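Local atomic coordinates of amidohydrolase (Staphylococcus aureus, PDB entry 3NUR), a protein that probably hydrolyses carbon-nitrogen bonds of an amide-type substrate, as a TIM-barrel member of the amidohydrolase family that binds a calcium ion. Residues A[131-136]-A[145-150]; A[138-143]-A[172-177]. All blocks are in the same frame, centred on the assembly; numbering follows the deposited sequence.

Contact 1 of 2, residues A[131-136]-A[145-150]; sequences GFATLP and REFERC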
ATOM      1  N   GLY A 131       4.245 -11.221  -5.684  1.00  8.76           N
ATOM      2  CA  GLY A 131       4.730 -10.771  -4.384  1.00  8.52           C
ATOM      3  C   GLY A 131       5.193  -9.336  -4.316  1.00 11.37           C
ATOM      4  O   GLY A 131       5.761  -8.805  -5.277  1.00 10.37           O
ATOM      5  N   PHE A 132       4.941  -8.709  -3.159  1.00  8.46           N
ATOM      6  CA  PHE A 132       5.447  -7.388  -2.816  1.00  8.42           C
ATOM      7  C   PHE A 132       6.432  -7.619  -1.678  1.00 12.15           C
ATOM      8  O   PHE A 132       6.164  -8.430  -0.769  1.00 10.60           O
ATOM      9  CB  PHE A 132       4.313  -6.409  -2.404  1.00  9.93           C
ATOM     10  CG  PHE A 132       3.763  -5.509  -3.508  1.00 12.47           C
ATOM     11  CD1 PHE A 132       4.232  -5.608  -4.814  1.00 15.10           C
ATOM     12  CD2 PHE A 132       2.735  -4.609  -3.247  1.00 16.48           C
ATOM     13  CE1 PHE A 132       3.727  -4.776  -5.831  1.00 17.04           C
ATOM     14  CE2 PHE A 132       2.217  -3.789  -4.267  1.00 18.89           C
ATOM     15  CZ  PHE A 132       2.736  -3.863  -5.544  1.00 16.95           C
ATOM     16  N   ALA A 133       7.581  -6.949  -1.755  1.00  8.52           N
ATOM     17  CA  ALA A 133       8.652  -7.068  -0.748  1.00  8.61           C
ATOM     18  C   ALA A 133       8.282  -6.469   0.607  1.00 11.61           C
ATOM     19  O   ALA A 133       7.564  -5.459   0.674  1.00 10.83           O
ATOM     20  CB  ALA A 133       9.896  -6.370  -1.261  1.00  9.89           C
ATOM     21  N   THR A 134       8.782  -7.098   1.680  1.00  9.91           N
ATOM     22  CA  THR A 134       8.705  -6.632   3.069  1.00 10.02           C
ATOM     23  C   THR A 134      10.141  -6.192   3.375  1.00 13.14           C
ATOM     24  O   THR A 134      11.079  -6.976   3.195  1.00 12.81           O
ATOM     25  CB  THR A 134       8.134  -7.690   4.014  1.00 13.39           C
ATOM     26  OG1 THR A 134       6.827  -8.037   3.547  1.00 12.36           O
ATOM     27  CG2 THR A 134       8.035  -7.187   5.461  1.00 11.14           C
ATOM     28  N   LEU A 135      10.316  -4.910   3.726  1.00  8.80           N
ATOM     29  CA  LEU A 135      11.651  -4.322   3.873  1.00  8.79           C
ATOM     30  C   LEU A 135      12.010  -3.863   5.257  1.00 12.85           C
ATOM     31  O   LEU A 135      11.188  -3.227   5.896  1.00 11.49           O
ATOM     32  CB  LEU A 135      11.820  -3.134   2.907  1.00  8.99           C
ATOM     33  CG  LEU A 135      11.494  -3.396   1.423  1.00 12.17           C
ATOM     34  CD1 LEU A 135      11.531  -2.117   0.643  1.00 12.41           C
ATOM     35  CD2 LEU A 135      12.446  -4.440   0.828  1.00 13.20           C
ATOM     36  N   PRO A 136      13.280  -4.041   5.685  1.00 10.86           N
ATOM     37  CA  PRO A 136      13.685  -3.521   7.001  1.00 10.08           C
ATOM     38  C   PRO A 136      13.996  -2.017   6.901  1.00 12.80           C
ATOM     39  O   PRO A 136      15.151  -1.608   6.887  1.00 12.64           O
ATOM     40  CB  PRO A 136      14.916  -4.373   7.334  1.00 11.67           C
ATOM     41  CG  PRO A 136      15.542  -4.667   5.983  1.00 15.40           C
ATOM     42  CD  PRO A 136      14.393  -4.762   5.007  1.00 12.15           C
ATOM     43  N   ARG A 145      19.078  -3.235  -0.545  1.00 12.63           N
ATOM     44  CA  ARG A 145      19.675  -4.492  -1.037  1.00 12.65           C
ATOM     45  C   ARG A 145      18.640  -5.628  -1.012  1.00 16.36           C
ATOM     46  O   ARG A 145      18.575  -6.424  -1.953  1.00 16.03           O
ATOM     47  CB  ARG A 145      20.917  -4.880  -0.197  1.00 15.61           C
ATOM     48  CG  ARG A 145      22.108  -3.930  -0.388  1.00 25.27           C
ATOM     49  CD  ARG A 145      23.434  -4.509   0.125  1.00 33.73           C
ATOM     50  NE  ARG A 145      23.353  -4.945   1.521  1.00 37.17           N
ATOM     51  CZ  ARG A 145      23.601  -4.166   2.572  1.00 50.18           C
ATOM     52  NH1 ARG A 145      23.976  -2.906   2.399  1.00 36.51           N
ATOM     53  NH2 ARG A 145      23.474  -4.643   3.803  1.00 35.61           N
ATOM     54  N   GLU A 146      17.795  -5.676   0.031  1.00 13.26           N
ATOM     55  CA  GLU A 146      16.722  -6.683   0.112  1.00 12.91           C
ATOM     56  C   GLU A 146      15.655  -6.432  -0.958  1.00 13.62           C
ATOM     57  O   GLU A 146      15.085  -7.376  -1.490  1.00 11.63           O
ATOM     58  CB  GLU A 146      16.089  -6.722   1.512  1.00 13.83           C
ATOM     59  CG  GLU A 146      15.022  -7.800   1.706  1.00 17.62           C
ATOM     60  CD  GLU A 146      15.425  -9.255   1.490  1.00 19.91           C
ATOM     61  OE1 GLU A 146      16.624  -9.522   1.236  1.00 20.15           O
ATOM     62  OE2 GLU A 146      14.547 -10.135   1.625  1.00 18.03           O
ATOM     63  N   PHE A 147      15.407  -5.164  -1.274  1.00 10.76           N
ATOM     64  CA  PHE A 147      14.469  -4.767  -2.326  1.00 10.43           C
ATOM     65  C   PHE A 147      14.953  -5.338  -3.670  1.00 15.56           C
ATOM     66  O   PHE A 147      14.174  -5.961  -4.396  1.00 14.04           O
ATOM     67  CB  PHE A 147      14.391  -3.223  -2.414  1.00 11.06           C
ATOM     68  CG  PHE A 147      13.146  -2.603  -3.019  1.00 10.67           C
ATOM     69  CD1 PHE A 147      12.209  -3.385  -3.693  1.00 13.18           C
ATOM     70  CD2 PHE A 147      12.903  -1.237  -2.898  1.00 11.63           C
ATOM     71  CE1 PHE A 147      11.055  -2.807  -4.253  1.00 13.40           C
ATOM     72  CE2 PHE A 147      11.748  -0.662  -3.441  1.00 13.84           C
ATOM     73  CZ  PHE A 147      10.830  -1.449  -4.124  1.00 12.14           C
ATOM     74  N   GLU A 148      16.238  -5.115  -3.986  1.00 14.37           N
ATOM     75  CA  GLU A 148      16.876  -5.590  -5.215  1.00 14.78           C
ATOM     76  C   GLU A 148      16.806  -7.116  -5.274  1.00 16.24           C
ATOM     77  O   GLU A 148      16.498  -7.661  -6.344  1.00 15.09           O
ATOM     78  CB  GLU A 148      18.337  -5.082  -5.302  1.00 16.71           C
ATOM     79  CG  GLU A 148      19.047  -5.428  -6.613  1.00 31.41           C
ATOM     80  CD  GLU A 148      19.757  -6.773  -6.687  1.00 59.94           C
ATOM     81  OE1 GLU A 148      20.329  -7.213  -5.663  1.00 61.38           O
ATOM     82  OE2 GLU A 148      19.757  -7.379  -7.783  1.00 56.06           O
ATOM     83  N   ARG A 149      17.071  -7.800  -4.128  1.00 12.54           N
ATOM     84  CA  ARG A 149      17.027  -9.266  -4.044  1.00 12.37           C
ATOM     85  C   ARG A 149      15.615  -9.772  -4.347  1.00 16.16           C
ATOM     86  O   ARG A 149      15.462 -10.698  -5.130  1.00 14.25           O
ATOM     87  CB  ARG A 149      17.502  -9.769  -2.671  1.00 13.19           C
ATOM     88  CG  ARG A 149      17.618 -11.282  -2.592  1.00 15.10           C
ATOM     89  CD  ARG A 149      18.031 -11.748  -1.221  1.00 17.98           C
ATOM     90  NE  ARG A 149      16.927 -11.753  -0.263  1.00 17.21           N
ATOM     91  CZ  ARG A 149      16.150 -12.801  -0.016  1.00 25.93           C
ATOM     92  NH1 ARG A 149      15.206 -12.727   0.905  1.00 16.42           N
ATOM     93  NH2 ARG A 149      16.305 -13.930  -0.700  1.00 19.99           N
ATOM     94  N   CYS A 150      14.586  -9.135  -3.763  1.00 12.50           N
ATOM     95  CA  CYS A 150      13.193  -9.516  -3.984  1.00 11.02           C
ATOM     96  C   CYS A 150      12.811  -9.414  -5.444  1.00 12.35           C
ATOM     97  O   CYS A 150      12.172 -10.319  -5.972  1.00 12.39           O
ATOM     98  CB  CYS A 150      12.270  -8.669  -3.112  1.00 10.69           C
ATOM     99  SG  CYS A 150      12.287  -9.142  -1.368  1.00 14.23           S
TER
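In this TIM barrel, residues 131-136, the end of strand 129-131 and the loop after it, are packed against residues 145-150 of helix 140-152, the helix to which that loop leads. The loop after a barrel strand thus packs against the helix that follows it, within one beta-alpha unit of the barrel, and here small and branched apolar groups carry the contact. Leu135 is the chief link. Its CD1 lies over one face of the Phe147 ring, offset toward the rim, in a CH-pi contact 4.2 Å from the centroid and 25° off the ring normal. The other branch, CD2, reaches the helix backbone and sits 3.7 Å from Phe147 N, so one methyl caps the ring and the other lies against the backbone of the same residue. Phe147 meets them because its CG is swung anti to its own N (chi1 -157°), which carries the ring beside the loop. One turn further along the helix the methyl CB of Ala133 fits against Cys150, 3.7 Å from SG, and also meets Cys150 CB. At the other end of the loop segment Pro136 CD lies 4.4 Å from Glu146 CB.

The carboxylate of Glu146 is turned along its own helix. Arg149 grips it side-on with two nitrogens: NE to Glu146 OE1 at 2.7 Å, nearly straight at 172°, and NH1 to Glu146 OE2 at 2.8 Å. One bond to each oxygen fixes the rotation of the carboxylate. Asn115 ND2 also binds Glu146 OE2 as well as Thr134 O, joining loop and helix through a third element, while Asp116 takes Arg149 NH2. Helix 104-124 thus borders one flank, touching Pro136, Glu146 and Cys150; Phe147 leans on helix 176-185, and Ala159 of strand 159-162 meets Ala133, Leu135 and Phe147.

Contact 2 of 2, residues A[138-143]-A[172-177]; sequences NEPEAA and QDKYDI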
ATOM      1  N   ASN A 138      14.097   0.499   8.818  1.00 10.91           N
ATOM      2  CA  ASN A 138      14.947   1.074   9.854  1.00 10.60           C
ATOM      3  C   ASN A 138      16.435   0.865   9.580  1.00 16.56           C
ATOM      4  O   ASN A 138      17.267   1.488  10.236  1.00 16.90           O
ATOM      5  CB  ASN A 138      14.513   0.633  11.240  1.00 12.45           C
ATOM      6  CG  ASN A 138      13.169   1.224  11.617  1.00 20.31           C
ATOM      7  OD1 ASN A 138      12.192   0.507  11.931  1.00 17.64           O
ATOM      8  ND2 ASN A 138      13.070   2.541  11.485  1.00 13.42           N
ATOM      9  N   GLU A 139      16.767   0.053   8.546  1.00 12.87           N
ATOM     10  CA  GLU A 139      18.131  -0.193   8.053  1.00 12.00           C
ATOM     11  C   GLU A 139      18.105   0.135   6.534  1.00 15.24           C
ATOM     12  O   GLU A 139      18.064  -0.791   5.718  1.00 13.64           O
ATOM     13  CB  GLU A 139      18.485  -1.654   8.318  1.00 12.62           C
ATOM     14  CG  GLU A 139      18.668  -1.973   9.788  1.00 14.42           C
ATOM     15  CD  GLU A 139      19.943  -1.378  10.353  1.00 17.44           C
ATOM     16  OE1 GLU A 139      20.885  -1.122   9.568  1.00 16.37           O
ATOM     17  OE2 GLU A 139      19.987  -1.147  11.579  1.00 14.49           O
ATOM     18  N   PRO A 140      18.060   1.438   6.124  1.00 12.82           N
ATOM     19  CA  PRO A 140      17.798   1.754   4.702  1.00 12.92           C
ATOM     20  C   PRO A 140      18.689   1.159   3.630  1.00 16.97           C
ATOM     21  O   PRO A 140      18.177   0.756   2.586  1.00 14.96           O
ATOM     22  CB  PRO A 140      17.771   3.287   4.660  1.00 14.72           C
ATOM     23  CG  PRO A 140      18.420   3.726   5.939  1.00 18.12           C
ATOM     24  CD  PRO A 140      18.045   2.673   6.938  1.00 13.77           C
ATOM     25  N   GLU A 141      20.006   1.074   3.881  1.00 15.27           N
ATOM     26  CA  GLU A 141      20.891   0.494   2.872  1.00 15.89           C
ATOM     27  C   GLU A 141      20.643  -1.014   2.767  1.00 18.14           C
ATOM     28  O   GLU A 141      20.580  -1.532   1.643  1.00 16.78           O
ATOM     29  CB  GLU A 141      22.368   0.881   3.094  1.00 18.12           C
ATOM     30  CG  GLU A 141      22.548   2.392   3.134  1.00 34.46           C
ATOM     31  CD  GLU A 141      23.656   2.967   2.279  1.00 73.07           C
ATOM     32  OE1 GLU A 141      24.780   3.136   2.804  1.00 78.06           O
ATOM     33  OE2 GLU A 141      23.384   3.306   1.104  1.00 72.91           O
ATOM     34  N   ALA A 142      20.376  -1.686   3.917  1.00 14.74           N
ATOM     35  CA  ALA A 142      20.050  -3.109   3.928  1.00 14.74           C
ATOM     36  C   ALA A 142      18.682  -3.319   3.260  1.00 15.88           C
ATOM     37  O   ALA A 142      18.504  -4.299   2.538  1.00 14.37           O
ATOM     38  CB  ALA A 142      20.036  -3.647   5.344  1.00 15.80           C
ATOM     39  N   ALA A 143      17.739  -2.378   3.468  1.00 11.85           N
ATOM     40  CA  ALA A 143      16.401  -2.439   2.858  1.00 11.44           C
ATOM     41  C   ALA A 143      16.495  -2.333   1.338  1.00 14.28           C
ATOM     42  O   ALA A 143      15.807  -3.069   0.631  1.00 12.37           O
ATOM     43  CB  ALA A 143      15.510  -1.329   3.404  1.00 12.01           C
ATOM     44  N   GLN A 172      13.099  11.855   4.875  1.00 12.27           N
ATOM     45  CA  GLN A 172      14.447  12.130   5.405  1.00 11.26           C
ATOM     46  C   GLN A 172      15.515  11.621   4.432  1.00 15.14           C
ATOM     47  O   GLN A 172      15.315  10.597   3.771  1.00 12.94           O
ATOM     48  CB  GLN A 172      14.631  11.481   6.782  1.00 12.63           C
ATOM     49  CG  GLN A 172      13.786  12.113   7.867  1.00 14.93           C
ATOM     50  CD  GLN A 172      13.908  11.325   9.145  1.00 23.42           C
ATOM     51  OE1 GLN A 172      14.933  11.369   9.827  1.00 21.72           O
ATOM     52  NE2 GLN A 172      12.891  10.532   9.474  1.00 17.01           N
ATOM     53  N   ASP A 173      16.625  12.355   4.314  1.00 14.26           N
ATOM     54  CA  ASP A 173      17.709  12.009   3.380  1.00 14.28           C
ATOM     55  C   ASP A 173      18.174  10.552   3.420  1.00 14.66           C
ATOM     56  O   ASP A 173      18.394   9.964   2.363  1.00 14.50           O
ATOM     57  CB  ASP A 173      18.918  12.943   3.563  1.00 16.51           C
ATOM     58  CG  ASP A 173      18.692  14.394   3.167  1.00 26.78           C
ATOM     59  OD1 ASP A 173      17.867  14.645   2.263  1.00 24.23           O
ATOM     60  OD2 ASP A 173      19.368  15.274   3.736  1.00 36.62           O
ATOM     61  N   LYS A 174      18.316   9.968   4.622  1.00 11.51           N
ATOM     62  CA  LYS A 174      18.802   8.594   4.820  1.00 10.99           C
ATOM     63  C   LYS A 174      17.951   7.511   4.133  1.00 16.38           C
ATOM     64  O   LYS A 174      18.466   6.413   3.889  1.00 15.30           O
ATOM     65  CB  LYS A 174      19.005   8.283   6.326  1.00 14.17           C
ATOM     66  CG  LYS A 174      17.701   8.354   7.143  1.00 19.67           C
ATOM     67  CD  LYS A 174      17.843   8.175   8.649  1.00 22.84           C
ATOM     68  CE  LYS A 174      18.121   6.754   9.057  1.00 22.76           C
ATOM     69  NZ  LYS A 174      17.915   6.542  10.510  1.00 24.33           N
ATOM     70  N   TYR A 175      16.654   7.821   3.825  1.00 13.00           N
ATOM     71  CA  TYR A 175      15.733   6.880   3.185  1.00 11.83           C
ATOM     72  C   TYR A 175      15.654   7.051   1.675  1.00 14.84           C
ATOM     73  O   TYR A 175      15.056   6.215   1.004  1.00 14.14           O
ATOM     74  CB  TYR A 175      14.335   6.926   3.855  1.00 11.74           C
ATOM     75  CG  TYR A 175      14.421   6.727   5.352  1.00 12.07           C
ATOM     76  CD1 TYR A 175      14.780   5.494   5.891  1.00 13.72           C
ATOM     77  CD2 TYR A 175      14.192   7.784   6.228  1.00 12.18           C
ATOM     78  CE1 TYR A 175      14.942   5.324   7.266  1.00 15.01           C
ATOM     79  CE2 TYR A 175      14.314   7.617   7.605  1.00 13.21           C
ATOM     80  CZ  TYR A 175      14.695   6.388   8.121  1.00 18.04           C
ATOM     81  OH  TYR A 175      14.849   6.235   9.480  1.00 15.46           O
ATOM     82  N   ASP A 176      16.319   8.085   1.124  1.00 12.89           N
ATOM     83  CA  ASP A 176      16.310   8.350  -0.323  1.00 13.86           C
ATOM     84  C   ASP A 176      16.657   7.096  -1.157  1.00 16.64           C
ATOM     85  O   ASP A 176      16.004   6.843  -2.163  1.00 15.53           O
ATOM     86  CB  ASP A 176      17.278   9.499  -0.665  1.00 17.04           C
ATOM     87  CG  ASP A 176      17.174   9.922  -2.111  1.00 24.83           C
ATOM     88  OD1 ASP A 176      16.292  10.740  -2.425  1.00 25.96           O
ATOM     89  OD2 ASP A 176      17.933   9.399  -2.925  1.00 26.74           O
ATOM     90  N   ILE A 177      17.632   6.289  -0.687  1.00 14.29           N
ATOM     91  CA  ILE A 177      18.088   5.059  -1.341  1.00 12.33           C
ATOM     92  C   ILE A 177      16.963   4.053  -1.658  1.00 14.64           C
ATOM     93  O   ILE A 177      17.052   3.340  -2.665  1.00 14.93           O
ATOM     94  CB  ILE A 177      19.265   4.411  -0.540  1.00 14.43           C
ATOM     95  CG1 ILE A 177      19.998   3.299  -1.338  1.00 15.23           C
ATOM     96  CG2 ILE A 177      18.842   3.926   0.849  1.00 14.35           C
ATOM     97  CD1 ILE A 177      20.624   3.761  -2.662  1.00 24.01           C
TER
HETATM   98  O   HOH W   1      18.558   3.734  10.487  1.00 19.55           O
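Pro140, in the first turn of helix 140-152, packs its ring against the residues that lead into the next barrel helix. Pro140 CB lies 3.3 Å from Lys174 O and 3.9 Å from Tyr175 CD1, the proline and tyrosine side chains meeting at a slant. Two residues after Tyr175, Ile177 turns its CG2 methyl to the proline's backbone, 3.7 Å from Pro140 O. At the outer margin the Glu141 chain, bent at chi2 (-131°), crosses Ile177 at about a right angle and brings OE2 near CG1.

A water bridges the polar margin, donating to Asn138 O at 2.6 Å and accepting from Lys174 NZ at 2.9 Å. The ammonium also makes a weak bond to Tyr175 OH, while Lys174 CG rests over one face of the Tyr175 ring. Behind both stands Asp167, in a salt bridge with Lys174 and hydrogen-bonded to Tyr175 OH; its carboxylate thereby positions the ring and the lysine that border Pro140. Further out, Asp176 forms a salt bridge with Arg243 and a hydrogen bond with Tyr244 OH. The contact lies at the surface, joining the first turn of helix 140-152 to the residues that lead into helix 176-185, with helix 104-124 flanking the former through Ile108.

Overall arrangement
Leaving strand 129-131, the chain enters the loop of contact 1, turns into helix 140-152, and within its second and third turns closes contact 1, a short local loop. The first segment of contact 2 falls inside this loop, but its partner comes later, beyond strand 159-162, so the two contacts cross rather than nest. Helix 140-152 serves both: residues 145-150 pack on the loop, and its first turn on the segment entering helix 176-185. They also meet directly, Pro136 O lying 3.5 Å from Ala143 CB. Together they tie one strand-loop-helix unit of the barrel to the helix of the next.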